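Local coordinates for protein benzyl alcohol dehydrogenase (Acinetobacter calcoaceticus, PDB 1F8F) that probably catalyses the NAD-dependent, zinc-assisted oxidation of aryl alcohols such as benzyl alcohol to the corresponding aldehydes, as a medium-chain alcohol dehydrogenase, at residues V57-G67 with V135-F145; G84-G92 with I165-Q176. All coordinates share one frame; numbering follows the deposited sequence.

Contact 1: V57-G67 with V135-F145; sequences VPLPAVLGHEG and VNDHFFAQSSF. With ZN (zinc ion), chain B.
His65 lies with one ring face against Phe140, a face-to-face stack with planes 30° apart and centroids separated by 4.3 Å; the two side chains run side by side and point the same way. Placing CG between the backbone N and the carbonyl carbon (chi1 68°) lets the His65 ring follow Phe140 while its NE2 binds zinc at 2.2 Å, a site that Cys44 and Cys173 complete on the protein side. Phe139, next in the aromatic cluster, carries Leu63 CD2 over the centre of one face, 3.9 Å from its centroid, and Phe140 CD1 toward the rim of the other. These rings form the tightly packed part. Toward the middle of the contact several polar atoms find partners. Ser143 OG donates to Val62 O at 2.7 Å and also accepts from Phe139 N, tying the turn of 139-143 to the facing backbone. Phe145 N donates to Leu63 O and Ser144 N to Gly64 O. Gln142 OE1 takes two donors, Gly67 N at 3.1 Å, nearly along the C=O axis, and Ser144 OG.

The far end is looser and borders solvent: Pro60 and Val135 are exposed, and a single beta bridge pairs Ala61 with Asn136. Two bonds make it, Asn136 N to Pro60 O and Val62 N to Asn136 O, the latter 3.2 Å long. Asn136 ND2 donates to O of the less well ordered Pro58 at 2.7 Å, from 68° above the carbonyl plane. Beside the metal, the aromatic stack probably helps the 135-145 loop hold the orientation of the zinc ligand His65.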
loop_
_atom_site.group_PDB
_atom_site.type_symbol
_atom_site.label_atom_id
_atom_site.label_comp_id
_atom_site.label_asym_id
_atom_site.label_seq_id
_atom_site.Cartn_x
_atom_site.Cartn_y
_atom_site.Cartn_z
ATOM N N VAL A 57 33.532 -16.581 -3.519
ATOM C CA VAL A 57 34.108 -15.641 -4.494
ATOM C C VAL A 57 35.480 -16.262 -4.753
ATOM O O VAL A 57 36.153 -16.696 -3.822
ATOM C CB VAL A 57 34.207 -14.202 -4.002
ATOM C CG1 VAL A 57 35.114 -13.354 -4.879
ATOM C CG2 VAL A 57 32.829 -13.552 -3.916
ATOM N N PRO A 58 35.850 -16.398 -6.006
ATOM C CA PRO A 58 37.115 -17.001 -6.377
ATOM C C PRO A 58 38.330 -16.154 -6.051
ATOM O O PRO A 58 38.441 -15.012 -6.509
ATOM C CB PRO A 58 36.960 -17.252 -7.865
ATOM C CG PRO A 58 35.989 -16.233 -8.337
ATOM C CD PRO A 58 35.080 -15.934 -7.181
ATOM N N LEU A 59 39.267 -16.754 -5.322
ATOM C CA LEU A 59 40.540 -16.179 -4.909
ATOM C C LEU A 59 41.692 -16.747 -5.724
ATOM O O LEU A 59 41.727 -17.933 -6.055
ATOM C CB LEU A 59 40.802 -16.471 -3.433
ATOM C CG LEU A 59 39.724 -15.993 -2.466
ATOM C CD1 LEU A 59 39.855 -16.653 -1.103
ATOM C CD2 LEU A 59 39.774 -14.477 -2.363
ATOM N N PRO A 60 42.655 -15.903 -6.063
ATOM C CA PRO A 60 42.757 -14.534 -5.606
ATOM C C PRO A 60 41.962 -13.371 -6.174
ATOM O O PRO A 60 41.659 -13.330 -7.366
ATOM C CB PRO A 60 44.244 -14.231 -5.953
ATOM C CG PRO A 60 44.439 -15.005 -7.230
ATOM C CD PRO A 60 43.826 -16.340 -6.888
ATOM N N ALA A 61 41.760 -12.300 -5.378
ATOM C CA ALA A 61 41.022 -11.111 -5.794
ATOM C C ALA A 61 41.141 -9.845 -4.933
ATOM O O ALA A 61 41.596 -9.890 -3.792
ATOM C CB ALA A 61 39.537 -11.492 -5.721
ATOM N N VAL A 62 40.731 -8.705 -5.500
ATOM C CA VAL A 62 40.649 -7.420 -4.824
ATOM C C VAL A 62 39.221 -7.145 -4.301
ATOM O O VAL A 62 38.329 -6.974 -5.122
ATOM C CB VAL A 62 41.036 -6.230 -5.715
ATOM C CG1 VAL A 62 40.887 -4.907 -4.977
ATOM C CG2 VAL A 62 42.458 -6.336 -6.286
ATOM N N LEU A 63 39.005 -7.133 -2.998
ATOM C CA LEU A 63 37.724 -6.871 -2.370
ATOM C C LEU A 63 37.431 -5.402 -2.095
ATOM O O LEU A 63 37.915 -4.576 -2.822
ATOM C CB LEU A 63 37.569 -7.742 -1.114
ATOM C CG LEU A 63 38.009 -9.194 -1.348
ATOM C CD1 LEU A 63 37.943 -9.980 -0.049
ATOM C CD2 LEU A 63 37.137 -9.862 -2.432
ATOM N N GLY A 64 36.724 -5.012 -1.025
ATOM C CA GLY A 64 36.364 -3.608 -0.801
ATOM C C GLY A 64 35.052 -3.365 -1.567
ATOM O O GLY A 64 34.936 -3.710 -2.738
ATOM N N HIS A 65 34.023 -2.849 -0.895
ATOM C CA HIS A 65 32.751 -2.670 -1.575
ATOM C C HIS A 65 32.052 -1.428 -1.019
ATOM O O HIS A 65 30.842 -1.311 -1.138
ATOM C CB HIS A 65 31.878 -3.906 -1.556
ATOM C CG HIS A 65 31.328 -4.335 -0.239
ATOM N ND1 HIS A 65 32.108 -5.056 0.650
ATOM C CD2 HIS A 65 30.107 -4.198 0.317
ATOM C CE1 HIS A 65 31.395 -5.340 1.739
ATOM N NE2 HIS A 65 30.174 -4.819 1.570
ATOM N N GLU A 66 32.856 -0.630 -0.301
ATOM C CA GLU A 66 32.267 0.623 0.211
ATOM C C GLU A 66 33.070 1.850 -0.206
ATOM O O GLU A 66 33.402 2.719 0.615
ATOM C CB GLU A 66 32.050 0.551 1.717
ATOM C CG GLU A 66 31.019 -0.497 2.183
ATOM C CD GLU A 66 30.794 -0.472 3.681
ATOM O OE1 GLU A 66 31.572 0.036 4.495
ATOM O OE2 GLU A 66 29.736 -0.958 4.145
ATOM N N GLY A 67 33.334 2.080 -1.496
ATOM C CA GLY A 67 34.215 3.136 -1.958
ATOM C C GLY A 67 33.629 4.487 -2.197
ATOM O O GLY A 67 32.425 4.616 -2.413
ATOM N N VAL A 135 43.908 -12.860 -11.373
ATOM C CA VAL A 135 43.349 -11.916 -10.387
ATOM C C VAL A 135 41.919 -11.469 -10.667
ATOM O O VAL A 135 41.571 -10.697 -11.544
ATOM C CB VAL A 135 44.280 -10.732 -10.081
ATOM C CG1 VAL A 135 44.319 -9.615 -11.108
ATOM C CG2 VAL A 135 43.924 -10.171 -8.696
ATOM N N ASN A 136 41.006 -12.000 -9.863
ATOM C CA ASN A 136 39.575 -11.742 -9.864
ATOM C C ASN A 136 39.209 -10.363 -9.351
ATOM O O ASN A 136 39.768 -9.876 -8.363
ATOM C CB ASN A 136 38.896 -12.826 -9.007
ATOM C CG ASN A 136 39.023 -14.149 -9.760
ATOM O OD1 ASN A 136 39.007 -14.116 -11.007
ATOM N ND2 ASN A 136 39.154 -15.258 -9.051
ATOM N N ASP A 137 38.282 -9.701 -10.031
ATOM C CA ASP A 137 37.837 -8.357 -9.717
ATOM C C ASP A 137 36.331 -8.158 -9.867
ATOM O O ASP A 137 35.530 -9.072 -9.664
ATOM C CB ASP A 137 38.610 -7.398 -10.621
ATOM C CG ASP A 137 38.182 -7.457 -12.080
ATOM O OD1 ASP A 137 37.640 -8.509 -12.447
ATOM O OD2 ASP A 137 38.375 -6.449 -12.802
ATOM N N HIS A 138 35.877 -6.932 -10.142
ATOM C CA HIS A 138 34.442 -6.670 -10.270
ATOM C C HIS A 138 33.634 -7.030 -9.045
ATOM O O HIS A 138 32.469 -7.421 -9.205
ATOM C CB HIS A 138 33.870 -7.550 -11.433
ATOM C CG HIS A 138 34.111 -6.891 -12.740
ATOM N ND1 HIS A 138 35.243 -7.113 -13.489
ATOM C CD2 HIS A 138 33.379 -5.993 -13.445
ATOM C CE1 HIS A 138 35.210 -6.366 -14.583
ATOM N NE2 HIS A 138 34.077 -5.700 -14.604
ATOM N N PHE A 139 34.199 -6.932 -7.852
ATOM C CA PHE A 139 33.572 -7.360 -6.607
ATOM C C PHE A 139 32.601 -6.294 -6.123
ATOM O O PHE A 139 32.928 -5.145 -5.875
ATOM C CB PHE A 139 34.652 -7.662 -5.561
ATOM C CG PHE A 139 34.084 -8.065 -4.225
ATOM C CD1 PHE A 139 33.326 -9.203 -4.112
ATOM C CD2 PHE A 139 34.340 -7.306 -3.078
ATOM C CE1 PHE A 139 32.834 -9.617 -2.911
ATOM C CE2 PHE A 139 33.815 -7.713 -1.865
ATOM C CZ PHE A 139 33.056 -8.866 -1.779
ATOM N N PHE A 140 31.327 -6.656 -6.099
ATOM C CA PHE A 140 30.207 -5.768 -5.866
ATOM C C PHE A 140 30.310 -4.690 -6.958
ATOM O O PHE A 140 30.103 -3.517 -6.692
ATOM C CB PHE A 140 30.163 -5.183 -4.463
ATOM C CG PHE A 140 29.546 -6.063 -3.388
ATOM C CD1 PHE A 140 30.051 -7.248 -2.929
ATOM C CD2 PHE A 140 28.345 -5.555 -2.851
ATOM C CE1 PHE A 140 29.378 -7.940 -1.950
ATOM C CE2 PHE A 140 27.667 -6.240 -1.861
ATOM C CZ PHE A 140 28.188 -7.449 -1.404
ATOM N N ALA A 141 30.782 -5.035 -8.155
ATOM C CA ALA A 141 31.012 -4.150 -9.275
ATOM C C ALA A 141 31.904 -2.950 -8.999
ATOM O O ALA A 141 31.744 -1.863 -9.601
ATOM C CB ALA A 141 29.653 -3.673 -9.856
ATOM N N GLN A 142 32.910 -3.129 -8.122
ATOM C CA GLN A 142 33.829 -2.033 -7.839
ATOM C C GLN A 142 35.226 -2.522 -7.451
ATOM O O GLN A 142 36.210 -1.912 -7.904
ATOM C CB GLN A 142 33.259 -1.108 -6.759
ATOM C CG GLN A 142 33.005 -1.728 -5.379
ATOM C CD GLN A 142 32.293 -0.639 -4.600
ATOM O OE1 GLN A 142 32.786 0.224 -3.879
ATOM N NE2 GLN A 142 30.957 -0.709 -4.773
ATOM N N SER A 143 35.309 -3.513 -6.580
ATOM C CA SER A 143 36.653 -3.982 -6.129
ATOM C C SER A 143 37.380 -2.754 -5.577
ATOM O O SER A 143 38.364 -2.370 -6.144
ATOM C CB SER A 143 37.365 -4.581 -7.345
ATOM O OG SER A 143 37.273 -5.997 -7.362
ATOM N N SER A 144 36.824 -2.035 -4.586
ATOM C CA SER A 144 37.430 -0.759 -4.209
ATOM C C SER A 144 38.511 -0.738 -3.143
ATOM O O SER A 144 38.892 0.405 -2.762
ATOM C CB SER A 144 36.284 0.243 -3.956
ATOM O OG SER A 144 35.473 -0.307 -2.943
ATOM N N PHE A 145 39.187 -1.839 -2.764
ATOM C CA PHE A 145 40.375 -1.596 -1.880
ATOM C C PHE A 145 41.567 -1.278 -2.806
ATOM O O PHE A 145 42.517 -2.047 -2.859
ATOM C CB PHE A 145 40.710 -2.644 -0.858
ATOM C CG PHE A 145 39.707 -2.897 0.234
ATOM C CD1 PHE A 145 39.077 -1.875 0.893
ATOM C CD2 PHE A 145 39.368 -4.185 0.620
ATOM C CE1 PHE A 145 38.157 -2.072 1.905
ATOM C CE2 PHE A 145 38.480 -4.441 1.643
ATOM C CZ PHE A 145 37.865 -3.377 2.278
HETATM ZN ZN ZN B . 28.432 -4.845 2.967
#

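Contact 2: G84-G92 with I165-Q176; sequences GDHVVLSYG and IELLGPLGCGIQ. With ZN (zinc ion), chain B.
Strand 86-89 of the mixed sheet, with the residues that follow it, packs on the segment 165-176 that leads into helix 174-186, Val88 meeting Leu168 and Gly172. Val88 carries the apolar part of the contact. Its two methyls divide the work: CG2 meets Leu168 CB at 3.6 Å, the side chains crossing at about a right angle, while CG1, anti to the backbone N (chi1 169°), lies 3.7 Å from Gly172 N. The backbones come closest between Ser90 and Gly172, with CA atoms 4.1 Å apart, an approach that the missing side chain of Gly172 permits. At the start of the segment, Ile165 CD1 lies 3.8 Å from Val87 O, and its CB approaches His86 ND1 obliquely.

One direct hydrogen bond crosses the contact: Gln176 NE2 donates to Ser90 OG at 2.9 Å, bent to 141° at the hydrogen, with OG 18° out of the amide plane of Gln176. The same NE2 sits near the plane of the Tyr91 ring, at its edge, 3.6 Å from CE2, and makes a weak bond back to Gly172 O. This amide is therefore held between the end of the strand and the turn before its own helix, with Pro321 of helix 321-333 alongside.

Cys173, which does not itself touch 84-92, occupies the N-cap position of helix 174-186. Its SG binds zinc at 2.2 Å, with His65 and Cys44 as further protein ligands, and the residue also touches NAD. A cysteine zinc ligand at the start of the helix that leads from the catalytic to the coenzyme-binding domain is typical of the zinc-containing alcohol dehydrogenase fold.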
loop_
_atom_site.group_PDB
_atom_site.type_symbol
_atom_site.label_atom_id
_atom_site.label_comp_id
_atom_site.label_asym_id
_atom_site.label_seq_id
_atom_site.Cartn_x
_atom_site.Cartn_y
_atom_site.Cartn_z
ATOM N N GLY A 84 35.547 14.655 -12.429
ATOM C CA GLY A 84 35.543 15.589 -11.290
ATOM C C GLY A 84 34.381 15.438 -10.329
ATOM O O GLY A 84 34.469 15.957 -9.193
ATOM N N ASP A 85 33.260 14.805 -10.694
ATOM C CA ASP A 85 32.205 14.584 -9.704
ATOM C C ASP A 85 32.769 13.711 -8.576
ATOM O O ASP A 85 33.669 12.902 -8.776
ATOM C CB ASP A 85 30.988 13.897 -10.321
ATOM C CG ASP A 85 30.167 14.770 -11.252
ATOM O OD1 ASP A 85 30.170 16.013 -11.107
ATOM O OD2 ASP A 85 29.466 14.283 -12.167
ATOM N N HIS A 86 32.276 13.894 -7.392
ATOM C CA HIS A 86 32.484 13.166 -6.159
ATOM C C HIS A 86 31.424 12.052 -6.107
ATOM O O HIS A 86 30.238 12.419 -6.269
ATOM C CB HIS A 86 32.213 14.067 -4.948
ATOM C CG HIS A 86 33.319 15.052 -4.680
ATOM N ND1 HIS A 86 33.554 15.580 -3.423
ATOM C CD2 HIS A 86 34.283 15.574 -5.497
ATOM C CE1 HIS A 86 34.594 16.400 -3.495
ATOM N NE2 HIS A 86 35.064 16.407 -4.738
ATOM N N VAL A 87 31.741 10.795 -5.906
ATOM C CA VAL A 87 30.802 9.701 -5.938
ATOM C C VAL A 87 30.954 8.646 -4.831
ATOM O O VAL A 87 31.965 8.430 -4.140
ATOM C CB VAL A 87 30.892 8.933 -7.293
ATOM C CG1 VAL A 87 30.403 9.728 -8.524
ATOM C CG2 VAL A 87 32.351 8.543 -7.562
ATOM N N VAL A 88 29.796 7.964 -4.668
ATOM C CA VAL A 88 29.697 6.810 -3.742
ATOM C C VAL A 88 29.431 5.559 -4.575
ATOM O O VAL A 88 28.641 5.645 -5.533
ATOM C CB VAL A 88 28.635 7.113 -2.674
ATOM C CG1 VAL A 88 28.370 5.798 -1.910
ATOM C CG2 VAL A 88 29.097 8.175 -1.671
ATOM N N LEU A 89 30.100 4.464 -4.533
ATOM C CA LEU A 89 29.961 3.294 -5.368
ATOM C C LEU A 89 29.197 2.244 -4.543
ATOM O O LEU A 89 29.634 1.776 -3.504
ATOM C CB LEU A 89 31.331 2.636 -5.580
ATOM C CG LEU A 89 32.451 3.570 -6.023
ATOM C CD1 LEU A 89 33.633 2.748 -6.574
ATOM C CD2 LEU A 89 31.981 4.514 -7.145
ATOM N N SER A 90 28.012 1.943 -5.006
ATOM C CA SER A 90 27.032 1.085 -4.408
ATOM C C SER A 90 27.118 -0.305 -5.030
ATOM O O SER A 90 28.033 -0.538 -5.827
ATOM C CB SER A 90 25.620 1.680 -4.613
ATOM O OG SER A 90 24.595 1.086 -3.857
ATOM N N TYR A 91 26.237 -1.237 -4.686
ATOM C CA TYR A 91 26.271 -2.565 -5.251
ATOM C C TYR A 91 25.960 -2.548 -6.762
ATOM O O TYR A 91 25.681 -1.570 -7.411
ATOM C CB TYR A 91 25.329 -3.514 -4.546
ATOM C CG TYR A 91 23.868 -3.049 -4.542
ATOM C CD1 TYR A 91 22.970 -3.480 -5.521
ATOM C CD2 TYR A 91 23.388 -2.247 -3.519
ATOM C CE1 TYR A 91 21.646 -3.047 -5.529
ATOM C CE2 TYR A 91 22.081 -1.808 -3.488
ATOM C CZ TYR A 91 21.214 -2.251 -4.475
ATOM O OH TYR A 91 19.915 -1.801 -4.450
ATOM N N GLY A 92 26.052 -3.731 -7.356
ATOM C CA GLY A 92 25.915 -4.094 -8.731
ATOM C C GLY A 92 24.609 -4.683 -9.220
ATOM O O GLY A 92 24.100 -5.716 -8.818
ATOM N N ILE A 165 34.690 13.826 1.193
ATOM C CA ILE A 165 34.307 12.617 0.467
ATOM C C ILE A 165 34.768 11.323 1.108
ATOM O O ILE A 165 34.304 10.187 0.858
ATOM C CB ILE A 165 34.773 12.709 -1.004
ATOM C CG1 ILE A 165 34.348 11.536 -1.914
ATOM C CG2 ILE A 165 36.290 12.855 -1.075
ATOM C CD1 ILE A 165 32.855 11.393 -2.002
ATOM N N GLU A 166 35.722 11.345 2.051
ATOM C CA GLU A 166 36.263 10.135 2.670
ATOM C C GLU A 166 35.329 9.396 3.629
ATOM O O GLU A 166 35.338 8.193 3.794
ATOM C CB GLU A 166 37.600 10.393 3.374
ATOM C CG GLU A 166 37.502 11.421 4.482
ATOM C CD GLU A 166 37.895 12.807 4.061
ATOM O OE1 GLU A 166 37.537 13.299 2.935
ATOM O OE2 GLU A 166 38.562 13.511 4.865
ATOM N N LEU A 167 34.410 10.169 4.197
ATOM C CA LEU A 167 33.359 9.698 5.088
ATOM C C LEU A 167 32.151 9.041 4.446
ATOM O O LEU A 167 31.407 8.366 5.176
ATOM C CB LEU A 167 32.952 11.010 5.777
ATOM C CG LEU A 167 32.244 11.104 7.094
ATOM C CD1 LEU A 167 32.777 10.153 8.157
ATOM C CD2 LEU A 167 32.334 12.537 7.642
ATOM N N LEU A 168 31.871 9.167 3.137
ATOM C CA LEU A 168 30.652 8.596 2.521
ATOM C C LEU A 168 30.615 7.249 1.874
ATOM O O LEU A 168 29.527 6.657 1.646
ATOM C CB LEU A 168 30.149 9.573 1.433
ATOM C CG LEU A 168 29.929 11.008 1.930
ATOM C CD1 LEU A 168 29.396 11.804 0.757
ATOM C CD2 LEU A 168 28.949 11.102 3.112
ATOM N N GLY A 169 31.756 6.580 1.615
ATOM C CA GLY A 169 31.775 5.219 1.101
ATOM C C GLY A 169 30.792 4.263 1.747
ATOM O O GLY A 169 30.068 3.452 1.110
ATOM N N PRO A 170 30.785 4.160 3.075
ATOM C CA PRO A 170 29.939 3.230 3.822
ATOM C C PRO A 170 28.467 3.344 3.519
ATOM O O PRO A 170 27.674 2.401 3.657
ATOM C CB PRO A 170 30.251 3.589 5.290
ATOM C CG PRO A 170 31.702 4.028 5.209
ATOM C CD PRO A 170 31.690 4.927 3.983
ATOM N N LEU A 171 27.999 4.473 2.974
ATOM C CA LEU A 171 26.628 4.645 2.544
ATOM C C LEU A 171 26.339 3.691 1.392
ATOM O O LEU A 171 25.174 3.357 1.157
ATOM C CB LEU A 171 26.259 6.083 2.148
ATOM C CG LEU A 171 26.323 7.188 3.218
ATOM C CD1 LEU A 171 26.170 8.564 2.572
ATOM C CD2 LEU A 171 25.246 7.019 4.224
ATOM N N GLY A 172 27.317 3.264 0.592
ATOM C CA GLY A 172 27.011 2.305 -0.515
ATOM C C GLY A 172 26.689 0.879 -0.049
ATOM O O GLY A 172 26.460 -0.011 -0.893
ATOM N N CYS A 173 26.727 0.564 1.253
ATOM C CA CYS A 173 26.395 -0.728 1.763
ATOM C C CYS A 173 25.814 -0.728 3.180
ATOM O O CYS A 173 24.592 -0.790 3.323
ATOM C CB CYS A 173 27.529 -1.768 1.818
ATOM S SG CYS A 173 26.942 -3.437 2.274
ATOM N N GLY A 174 26.652 -0.841 4.219
ATOM C CA GLY A 174 26.088 -0.991 5.577
ATOM C C GLY A 174 25.129 0.078 6.100
ATOM O O GLY A 174 24.153 -0.273 6.810
ATOM N N ILE A 175 25.358 1.365 5.863
ATOM C CA ILE A 175 24.471 2.428 6.332
ATOM C C ILE A 175 23.129 2.442 5.598
ATOM O O ILE A 175 22.099 2.464 6.251
ATOM C CB ILE A 175 25.160 3.796 6.298
ATOM C CG1 ILE A 175 26.638 3.695 6.731
ATOM C CG2 ILE A 175 24.430 4.816 7.197
ATOM C CD1 ILE A 175 26.896 3.216 8.155
ATOM N N GLN A 176 23.104 2.252 4.256
ATOM C CA GLN A 176 21.893 2.170 3.469
ATOM C C GLN A 176 21.124 0.911 3.845
ATOM O O GLN A 176 19.879 0.901 3.832
ATOM C CB GLN A 176 22.054 2.253 1.946
ATOM C CG GLN A 176 22.619 1.088 1.145
ATOM C CD GLN A 176 22.626 1.371 -0.354
ATOM O OE1 GLN A 176 21.962 2.329 -0.764
ATOM N NE2 GLN A 176 23.341 0.667 -1.234
HETATM ZN ZN ZN B . 28.432 -4.845 2.967
#

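Contacts 1 and 2 have centres 15 Å apart and alternate along the chain, in the order 57-67, 84-92, 135-145, 165-176. Their first segments lead into or contain strands 66-74 and 86-89, antiparallel neighbours in one mixed sheet, and both contacts give a ligand to the same zinc. They also touch directly: Gln142 NE2 lies 3.1 Å from Leu89 O, and Glu66 OE2 lies 3.1 Å from Gly174 N, both probable hydrogen bonds. Glu66, also salt-bridged to Lys365, thus meets the first turn of helix 174-186 just after Cys173. Residues far apart in sequence are in this way brought together to build one zinc site beside NAD.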